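Local coordinates for putative preprotein translocase, SecG subunit (Thermus thermophilus, PDB 5AWW) that probably takes part in protein export across the cell membrane, acting at an early event of translocation as the two-helix SecG subunit of the translocase, at residues L4-V8 with V69-W73. Numbering follows the deposited sequence.
Sequences LYTLV and VIGLW. With OLC ((2R)-2,3-dihydroxypropyl (9Z)-octadec-9-enoate), chain K.
Tyr5 CD1 lies over one face of the Trp73 indole, offset toward the rim, 3.4 Å from Trp73 CE2. The centroids of the tyrosine ring and the five-membered indole ring are 4.2 Å apart, but the planes are inclined by 31°, an oblique pairing in which the two side chains run past each other in opposite directions. At the edge of the indole, near its plane, Leu4 CG comes within 4.0 Å of Trp73 CH2, and Val8 CG2 meets the same carbon obliquely at 3.8 Å. The Tyr5 ring is touched at its own edge by a monoolein tail, with C17 of the lipid 3.6 Å from Tyr5 CD2. A chi1 of -156° carries the Trp73 indole away from its own backbone N and across to Leu4, Tyr5 and Val8. Replacing Trp73 by alanine would remove the indole and would probably leave Tyr5 without this aromatic neighbour in its own chain, with a gap opened beside Leu4 CG and Val8 CG2. Deeper along the helices, Val8 CG1 packs 4.1 Å from Ile70 CG1, while Ile70 CG2 lies 3.6 Å from Tyr5 OH. This apolar packing joins the N-terminal part of helix 3-25 to the C-terminal part of helix 50-72, at the end of the two-helix SecG hairpin where both chain termini lie. Both helices are predicted to span the membrane, and Tyr5 packs on an aromatic and Ile70 on an apolar side chain of another protein chain.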
loop_
_atom_site.group_PDB
_atom_site.type_symbol
_atom_site.label_atom_id
_atom_site.label_comp_id
_atom_site.label_asym_id
_atom_site.label_seq_id
_atom_site.Cartn_x
_atom_site.Cartn_y
_atom_site.Cartn_z
ATOM N N LEU C 4 -6.115 -6.877 41.633
ATOM C CA LEU C 4 -7.160 -6.583 40.661
ATOM C C LEU C 4 -6.563 -6.113 39.339
ATOM O O LEU C 4 -6.863 -6.663 38.274
ATOM C CB LEU C 4 -8.120 -5.530 41.215
ATOM C CG LEU C 4 -9.326 -5.199 40.338
ATOM C CD1 LEU C 4 -10.122 -6.458 40.047
ATOM C CD2 LEU C 4 -10.200 -4.151 41.003
ATOM N N TYR C 5 -5.710 -5.099 39.425
ATOM C CA TYR C 5 -5.040 -4.539 38.257
ATOM C C TYR C 5 -4.197 -5.595 37.551
ATOM O O TYR C 5 -4.164 -5.651 36.322
ATOM C CB TYR C 5 -4.169 -3.351 38.668
ATOM C CG TYR C 5 -3.648 -2.533 37.512
ATOM C CD1 TYR C 5 -4.501 -2.086 36.513
ATOM C CD2 TYR C 5 -2.305 -2.186 37.430
ATOM C CE1 TYR C 5 -4.031 -1.329 35.457
ATOM C CE2 TYR C 5 -1.825 -1.426 36.378
ATOM C CZ TYR C 5 -2.693 -1.003 35.394
ATOM O OH TYR C 5 -2.223 -0.246 34.344
ATOM N N THR C 6 -3.523 -6.431 38.336
ATOM C CA THR C 6 -2.718 -7.512 37.786
ATOM C C THR C 6 -3.591 -8.492 37.013
ATOM O O THR C 6 -3.186 -8.999 35.972
ATOM C CB THR C 6 -1.956 -8.272 38.884
ATOM O OG1 THR C 6 -1.113 -7.360 39.601
ATOM C CG2 THR C 6 -1.100 -9.375 38.279
ATOM N N LEU C 7 -4.792 -8.748 37.525
ATOM C CA LEU C 7 -5.730 -9.660 36.875
ATOM C C LEU C 7 -6.257 -9.071 35.571
ATOM O O LEU C 7 -6.435 -9.785 34.580
ATOM C CB LEU C 7 -6.893 -9.993 37.810
ATOM C CG LEU C 7 -6.589 -10.916 38.992
ATOM C CD1 LEU C 7 -7.803 -11.038 39.894
ATOM C CD2 LEU C 7 -6.139 -12.283 38.503
ATOM N N VAL C 8 -6.513 -7.766 35.582
ATOM C CA VAL C 8 -6.928 -7.061 34.375
ATOM C C VAL C 8 -5.831 -7.133 33.315
ATOM O O VAL C 8 -6.100 -7.395 32.138
ATOM C CB VAL C 8 -7.263 -5.586 34.669
ATOM C CG1 VAL C 8 -7.532 -4.828 33.376
ATOM C CG2 VAL C 8 -8.455 -5.493 35.605
ATOM N N VAL C 69 -10.054 0.333 29.187
ATOM C CA VAL C 69 -10.141 0.108 30.628
ATOM C C VAL C 69 -8.813 0.421 31.312
ATOM O O VAL C 69 -8.776 1.163 32.295
ATOM C CB VAL C 69 -10.565 -1.347 30.958
ATOM C CG1 VAL C 69 -10.169 -1.722 32.382
ATOM C CG2 VAL C 69 -12.061 -1.526 30.756
ATOM N N ILE C 70 -7.727 -0.139 30.786
ATOM C CA ILE C 70 -6.401 0.118 31.337
ATOM C C ILE C 70 -6.054 1.600 31.220
ATOM O O ILE C 70 -5.422 2.172 32.109
ATOM C CB ILE C 70 -5.325 -0.727 30.635
ATOM C CG1 ILE C 70 -5.647 -2.213 30.789
ATOM C CG2 ILE C 70 -3.947 -0.432 31.206
ATOM C CD1 ILE C 70 -4.673 -3.125 30.086
ATOM N N GLY C 71 -6.487 2.217 30.125
ATOM C CA GLY C 71 -6.308 3.645 29.942
ATOM C C GLY C 71 -7.034 4.479 30.986
ATOM O O GLY C 71 -6.508 5.482 31.462
ATOM N N LEU C 72 -8.243 4.064 31.349
ATOM C CA LEU C 72 -9.042 4.821 32.308
ATOM C C LEU C 72 -8.707 4.478 33.756
ATOM O O LEU C 72 -9.261 5.070 34.682
ATOM C CB LEU C 72 -10.536 4.590 32.064
ATOM C CG LEU C 72 -11.146 5.251 30.827
ATOM C CD1 LEU C 72 -12.625 4.919 30.721
ATOM C CD2 LEU C 72 -10.934 6.757 30.863
ATOM N N TRP C 73 -7.802 3.524 33.949
ATOM C CA TRP C 73 -7.474 3.046 35.289
ATOM C C TRP C 73 -6.833 4.144 36.136
ATOM O O TRP C 73 -5.950 4.863 35.666
ATOM C CB TRP C 73 -6.549 1.831 35.209
ATOM C CG TRP C 73 -6.621 0.944 36.415
ATOM C CD1 TRP C 73 -5.843 1.015 37.532
ATOM C CD2 TRP C 73 -7.526 -0.149 36.624
ATOM N NE1 TRP C 73 -6.206 0.033 38.424
ATOM C CE2 TRP C 73 -7.236 -0.694 37.891
ATOM C CE3 TRP C 73 -8.551 -0.719 35.862
ATOM C CZ2 TRP C 73 -7.934 -1.783 38.413
ATOM C CZ3 TRP C 73 -9.244 -1.801 36.383
ATOM C CH2 TRP C 73 -8.931 -2.320 37.647
HETATM C C18 OLC K . 1.563 -1.351 38.696
HETATM C C10 OLC K . 2.487 -9.930 33.818
HETATM C C9 OLC K . 2.350 -11.240 33.632
HETATM C C17 OLC K . 1.028 -2.766 38.618
HETATM C C11 OLC K . 1.696 -9.253 34.910
HETATM C C8 OLC K . 3.126 -11.941 32.543
HETATM C C16 OLC K . 1.969 -3.663 37.821
HETATM C C12 OLC K . 2.453 -8.044 35.441
HETATM C C7 OLC K . 3.558 -13.320 33.020
HETATM C C15 OLC K . 1.333 -5.026 37.577
HETATM C C13 OLC K . 1.521 -7.150 36.250
HETATM C C6 OLC K . 4.166 -14.114 31.872
HETATM C C14 OLC K . 2.252 -5.910 36.745
#